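Local coordinates for protein N-acetylmuramoyl-L-alanine amidase XlyA (Bacillus subtilis, PDB 3RDR) that cleaves the amide link between N-acetylmuramoyl residues and L-amino acids in bacterial cell walls, here represented by its zinc-dependent catalytic domain, at residues F11-V14 and G15-N18; E140-R143 and K144-D147. All coordinates share one frame; numbering follows the deposited sequence.

Two local turns, one near each end of the chain, illustrate how a compact amidase domain fixes loops that lack regular secondary structure. From the N terminus, strand 7-9, at one edge of the mixed sheet, runs into contact 1 (11-18), which contains a type II beta turn and sets the loop toward strand 28-33 against helix 43-50 and the loop holding H71 and L72. Later, after helix 133-137, contact 2 (140-147) carries the zinc ligand C141, joining H32 and H133, and packs against strands 28-33 and 130-132 and helix 149-154. The contacts follow in series, neither nesting nor crossing. The centres of contacts 1 and 2 lie about 28 Å apart, on opposite sides of the chain's centre.

Contact 1 of 2, residues F11-V14 and G15-N18; sequences FIPV and GANN
P13 and A16 close a type II beta turn in the loop between strands 7-9 and 28-33, with A16 N donating to P13 O at 3.1 Å and an N-H...O angle of 154°, while G15 takes the positive phi (88°) of the third turn position, which glycine adopts readily. The A16 methyl points toward I12 and P13: A16 CB lies 3.7 Å from I12 CG2, and P13 CG lies 4.2 Å from A16 CB. The branches of I12 divide the work. CG2 stands opposite the backbone N (chi1 of CG1 -70°) and thereby reaches the A16 methyl, whereas the other branch extends so that I12 CD1 packs beside the side-chain amide of N18, 3.9 Å from N18 CG. The I12 and N18 side chains are both buried, and L50 of helix 43-50 touches each of them. Backbone bonds of I12 with H71, and of N18 O with the hydroxyl of S58, fasten the loop further. The chemistry is thus split: one backbone bond closes the turn, apolar contact of I12 with the A16 methyl and van der Waals contact with the N18 side chain fill its inner side, and V14 and G15 stay exposed at the bend.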
ATOM      1  N   PHE A  11       0.360  -5.752 -12.943  1.00 29.23           N
ATOM      2  CA  PHE A  11       0.006  -4.360 -13.167  1.00 29.32           C
ATOM      3  C   PHE A  11      -1.356  -4.055 -13.759  1.00 29.02           C
ATOM      4  O   PHE A  11      -1.922  -4.836 -14.528  1.00 28.68           O
ATOM      5  CB  PHE A  11       1.072  -3.686 -14.042  1.00 28.47           C
ATOM      6  CG  PHE A  11       2.428  -3.582 -13.391  1.00 28.14           C
ATOM      7  CD1 PHE A  11       3.505  -3.039 -14.092  1.00 26.98           C
ATOM      8  CD2 PHE A  11       2.635  -4.036 -12.089  1.00 25.36           C
ATOM      9  CE1 PHE A  11       4.766  -2.950 -13.508  1.00 25.57           C
ATOM     10  CE2 PHE A  11       3.889  -3.953 -11.495  1.00 25.55           C
ATOM     11  CZ  PHE A  11       4.959  -3.409 -12.205  1.00 27.88           C
ATOM     12  N   ILE A  12      -1.867  -2.894 -13.371  1.00 26.71           N
ATOM     13  CA  ILE A  12      -3.128  -2.375 -13.863  1.00 25.65           C
ATOM     14  C   ILE A  12      -2.753  -1.973 -15.288  1.00 27.35           C
ATOM     15  O   ILE A  12      -1.662  -1.447 -15.513  1.00 26.19           O
ATOM     16  CB  ILE A  12      -3.537  -1.122 -13.060  1.00 24.24           C
ATOM     17  CG1 ILE A  12      -3.936  -1.523 -11.635  1.00 24.44           C
ATOM     18  CG2 ILE A  12      -4.655  -0.385 -13.769  1.00 23.63           C
ATOM     19  CD1 ILE A  12      -4.028  -0.349 -10.669  1.00 20.44           C
ATOM     20  N   PRO A  13      -3.635  -2.216 -16.270  1.00 28.50           N
ATOM     21  CA  PRO A  13      -3.262  -1.831 -17.636  1.00 29.03           C
ATOM     22  C   PRO A  13      -3.015  -0.341 -17.865  1.00 28.44           C
ATOM     23  O   PRO A  13      -3.702   0.520 -17.310  1.00 27.77           O
ATOM     24  CB  PRO A  13      -4.419  -2.378 -18.479  1.00 28.54           C
ATOM     25  CG  PRO A  13      -5.581  -2.354 -17.527  1.00 30.33           C
ATOM     26  CD  PRO A  13      -4.964  -2.855 -16.243  1.00 27.76           C
ATOM     27  N   VAL A  14      -2.013  -0.052 -18.689  1.00 30.02           N
ATOM     28  CA  VAL A  14      -1.657   1.318 -19.037  1.00 29.86           C
ATOM     29  C   VAL A  14      -2.884   2.020 -19.604  1.00 29.35           C
ATOM     30  O   VAL A  14      -3.648   1.427 -20.356  1.00 30.11           O
ATOM     31  CB  VAL A  14      -0.528   1.329 -20.093  1.00 31.65           C
ATOM     32  CG1 VAL A  14      -0.335   2.732 -20.654  1.00 33.34           C
ATOM     33  CG2 VAL A  14       0.766   0.828 -19.467  1.00 30.40           C
ATOM     34  N   GLY A  15      -3.085   3.278 -19.225  1.00 29.82           N
ATOM     35  CA  GLY A  15      -4.227   4.023 -19.728  1.00 30.52           C
ATOM     36  C   GLY A  15      -5.520   3.885 -18.939  1.00 32.14           C
ATOM     37  O   GLY A  15      -6.488   4.599 -19.207  1.00 32.27           O
ATOM     38  N   ALA A  16      -5.552   2.974 -17.971  1.00 31.52           N
ATOM     39  CA  ALA A  16      -6.755   2.780 -17.164  1.00 30.51           C
ATOM     40  C   ALA A  16      -6.995   4.019 -16.310  1.00 29.55           C
ATOM     41  O   ALA A  16      -6.066   4.772 -16.024  1.00 30.08           O
ATOM     42  CB  ALA A  16      -6.600   1.542 -16.272  1.00 30.79           C
ATOM     43  N   ASN A  17      -8.243   4.232 -15.908  1.00 30.17           N
ATOM     44  CA  ASN A  17      -8.592   5.381 -15.084  1.00 29.62           C
ATOM     45  C   ASN A  17      -7.821   5.408 -13.765  1.00 28.35           C
ATOM     46  O   ASN A  17      -7.506   6.487 -13.255  1.00 28.29           O
ATOM     47  CB  ASN A  17     -10.100   5.397 -14.807  1.00 32.26           C
ATOM     48  CG  ASN A  17     -10.915   5.838 -16.019  1.00 36.84           C
ATOM     49  OD1 ASN A  17     -12.138   5.681 -16.048  1.00 40.10           O
ATOM     50  ND2 ASN A  17     -10.243   6.404 -17.019  1.00 36.62           N
ATOM     51  N   ASN A  18      -7.507   4.240 -13.206  1.00 24.91           N
ATOM     52  CA  ASN A  18      -6.766   4.238 -11.953  1.00 24.69           C
ATOM     53  C   ASN A  18      -5.266   4.015 -12.115  1.00 24.26           C
ATOM     54  O   ASN A  18      -4.589   3.577 -11.189  1.00 22.87           O
ATOM     55  CB  ASN A  18      -7.358   3.242 -10.942  1.00 22.46           C
ATOM     56  CG  ASN A  18      -7.208   1.805 -11.367  1.00 22.18           C
ATOM     57  OD1 ASN A  18      -7.304   0.892 -10.539  1.00 24.56           O
ATOM     58  ND2 ASN A  18      -6.978   1.584 -12.648  1.00 19.36           N
TER

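Contact 2 of 2, residues E140-R143 and K144-D147; sequences ECPR and KLLD. With ZN (zinc ion), chain B.
C141 holds SG opposite its backbone N (chi1 175°), which points the sulfur at the zinc ion, and L146 sets CG opposite its carbonyl carbon (chi1 -77°), turning the leucine back over the preceding backbone. C141 SG binds the zinc ion at 2.4 Å and, with H32 and H133, makes up the protein ligands of this T7 lysozyme-like amidase domain. The peptide bond that follows C141 is cis, and P142 O beyond it is gripped twice. L146 N lies 3.0 Å from P142 O, nearly in line with the carbonyl (C=O...N 173°) but bent at its hydrogen; L145 N, 2.9 Å from P142 O, comes from above the carbonyl plane in a straighter bond. The proline ring packs crosswise against both leucines: P142 CG meets L145 CB at 3.8 Å, and P142 CD faces L146 CD2 at 4.1 Å. The other methyl, L146 CD1, reaches C141 N (3.5 Å) and brushes the carboxylate of E140. Charged ends pair beyond the turn, E140 with K134, R143 with E99, and K144 with F105 by cation-pi contact. Between helices 133-137 and 149-154, the turn rests on P132 and N33 of strands 130-132 and 28-33, while W149 and F152 meet P142 and L145.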
ATOM      1  N   GLU A 140      -9.128   8.068   9.049  1.00 32.93           N
ATOM      2  CA  GLU A 140      -8.789   7.058  10.048  1.00 32.78           C
ATOM      3  C   GLU A 140      -8.331   5.748   9.390  1.00 30.93           C
ATOM      4  O   GLU A 140      -9.025   4.728   9.439  1.00 30.59           O
ATOM      5  CB  GLU A 140     -10.003   6.812  10.953  1.00 35.84           C
ATOM      6  CG  GLU A 140      -9.703   6.839  12.454  1.00 40.90           C
ATOM      7  CD  GLU A 140      -9.055   8.141  12.905  1.00 42.92           C
ATOM      8  OE1 GLU A 140      -9.562   9.222  12.539  1.00 46.72           O
ATOM      9  OE2 GLU A 140      -8.040   8.084  13.632  1.00 44.95           O
ATOM     10  N   CYS A 141      -7.153   5.798   8.776  1.00 28.81           N
ATOM     11  CA  CYS A 141      -6.552   4.659   8.089  1.00 25.48           C
ATOM     12  C   CYS A 141      -5.049   4.835   8.252  1.00 24.33           C
ATOM     13  O   CYS A 141      -4.546   5.951   8.124  1.00 24.39           O
ATOM     14  CB  CYS A 141      -6.930   4.687   6.599  1.00 23.48           C
ATOM     15  SG  CYS A 141      -6.127   3.414   5.583  1.00 21.54           S
ATOM     16  N   PRO A 142      -4.303   3.747   8.519  1.00 22.28           N
ATOM     17  CA  PRO A 142      -4.692   2.340   8.692  1.00 23.35           C
ATOM     18  C   PRO A 142      -5.411   2.101  10.025  1.00 25.45           C
ATOM     19  O   PRO A 142      -4.794   2.111  11.089  1.00 23.96           O
ATOM     20  CB  PRO A 142      -3.355   1.613   8.600  1.00 20.56           C
ATOM     21  CG  PRO A 142      -2.426   2.569   9.273  1.00 22.12           C
ATOM     22  CD  PRO A 142      -2.854   3.918   8.728  1.00 21.18           C
ATOM     23  N   ARG A 143      -6.717   1.869   9.945  1.00 26.92           N
ATOM     24  CA  ARG A 143      -7.554   1.683  11.122  1.00 29.63           C
ATOM     25  C   ARG A 143      -7.073   0.713  12.199  1.00 29.71           C
ATOM     26  O   ARG A 143      -7.336   0.936  13.378  1.00 32.25           O
ATOM     27  CB  ARG A 143      -8.981   1.313  10.690  1.00 30.90           C
ATOM     28  CG  ARG A 143      -9.135  -0.068  10.065  1.00 31.87           C
ATOM     29  CD  ARG A 143     -10.601  -0.365   9.795  1.00 32.36           C
ATOM     30  NE  ARG A 143     -10.850  -1.787   9.571  1.00 32.02           N
ATOM     31  CZ  ARG A 143     -12.058  -2.322   9.413  1.00 30.24           C
ATOM     32  NH1 ARG A 143     -13.139  -1.555   9.451  1.00 28.51           N
ATOM     33  NH2 ARG A 143     -12.185  -3.628   9.228  1.00 28.37           N
ATOM     34  N   LYS A 144      -6.363  -0.344  11.815  1.00 30.19           N
ATOM     35  CA  LYS A 144      -5.885  -1.321  12.796  1.00 31.37           C
ATOM     36  C   LYS A 144      -4.467  -1.080  13.303  1.00 31.95           C
ATOM     37  O   LYS A 144      -3.978  -1.814  14.168  1.00 30.37           O
ATOM     38  CB  LYS A 144      -5.955  -2.739  12.218  1.00 31.81           C
ATOM     39  CG  LYS A 144      -7.348  -3.195  11.835  1.00 34.63           C
ATOM     40  CD  LYS A 144      -7.415  -4.705  11.715  1.00 36.94           C
ATOM     41  CE  LYS A 144      -7.161  -5.368  13.063  1.00 38.17           C
ATOM     42  NZ  LYS A 144      -7.360  -6.836  13.006  1.00 40.13           N
ATOM     43  N   LEU A 145      -3.806  -0.060  12.770  1.00 31.82           N
ATOM     44  CA  LEU A 145      -2.437   0.243  13.171  1.00 32.38           C
ATOM     45  C   LEU A 145      -2.257   1.636  13.774  1.00 31.79           C
ATOM     46  O   LEU A 145      -1.217   1.926  14.359  1.00 32.12           O
ATOM     47  CB  LEU A 145      -1.502   0.088  11.965  1.00 32.28           C
ATOM     48  CG  LEU A 145      -0.871  -1.273  11.647  1.00 35.24           C
ATOM     49  CD1 LEU A 145      -1.797  -2.406  12.033  1.00 37.17           C
ATOM     50  CD2 LEU A 145      -0.530  -1.328  10.162  1.00 33.13           C
ATOM     51  N   LEU A 146      -3.265   2.492  13.639  1.00 32.76           N
ATOM     52  CA  LEU A 146      -3.173   3.853  14.154  1.00 34.04           C
ATOM     53  C   LEU A 146      -2.899   3.966  15.653  1.00 36.81           C
ATOM     54  O   LEU A 146      -1.950   4.641  16.054  1.00 38.05           O
ATOM     55  CB  LEU A 146      -4.433   4.646  13.774  1.00 32.26           C
ATOM     56  CG  LEU A 146      -4.463   5.116  12.310  1.00 30.84           C
ATOM     57  CD1 LEU A 146      -5.820   5.702  11.958  1.00 30.00           C
ATOM     58  CD2 LEU A 146      -3.365   6.146  12.092  1.00 29.45           C
ATOM     59  N   ASP A 147      -3.709   3.310  16.482  1.00 38.46           N
ATOM     60  CA  ASP A 147      -3.509   3.371  17.933  1.00 39.04           C
ATOM     61  C   ASP A 147      -2.158   2.820  18.378  1.00 37.76           C
ATOM     62  O   ASP A 147      -1.713   3.086  19.493  1.00 39.07           O
ATOM     63  CB  ASP A 147      -4.614   2.612  18.673  1.00 41.30           C
ATOM     64  CG  ASP A 147      -5.932   3.351  18.672  1.00 43.69           C
ATOM     65  OD1 ASP A 147      -5.925   4.577  18.907  1.00 46.77           O
ATOM     66  OD2 ASP A 147      -6.978   2.704  18.447  1.00 46.20           O
TER
HETATM   67 ZN    ZN B 190      -6.134   4.443   3.401  1.00 33.73          ZN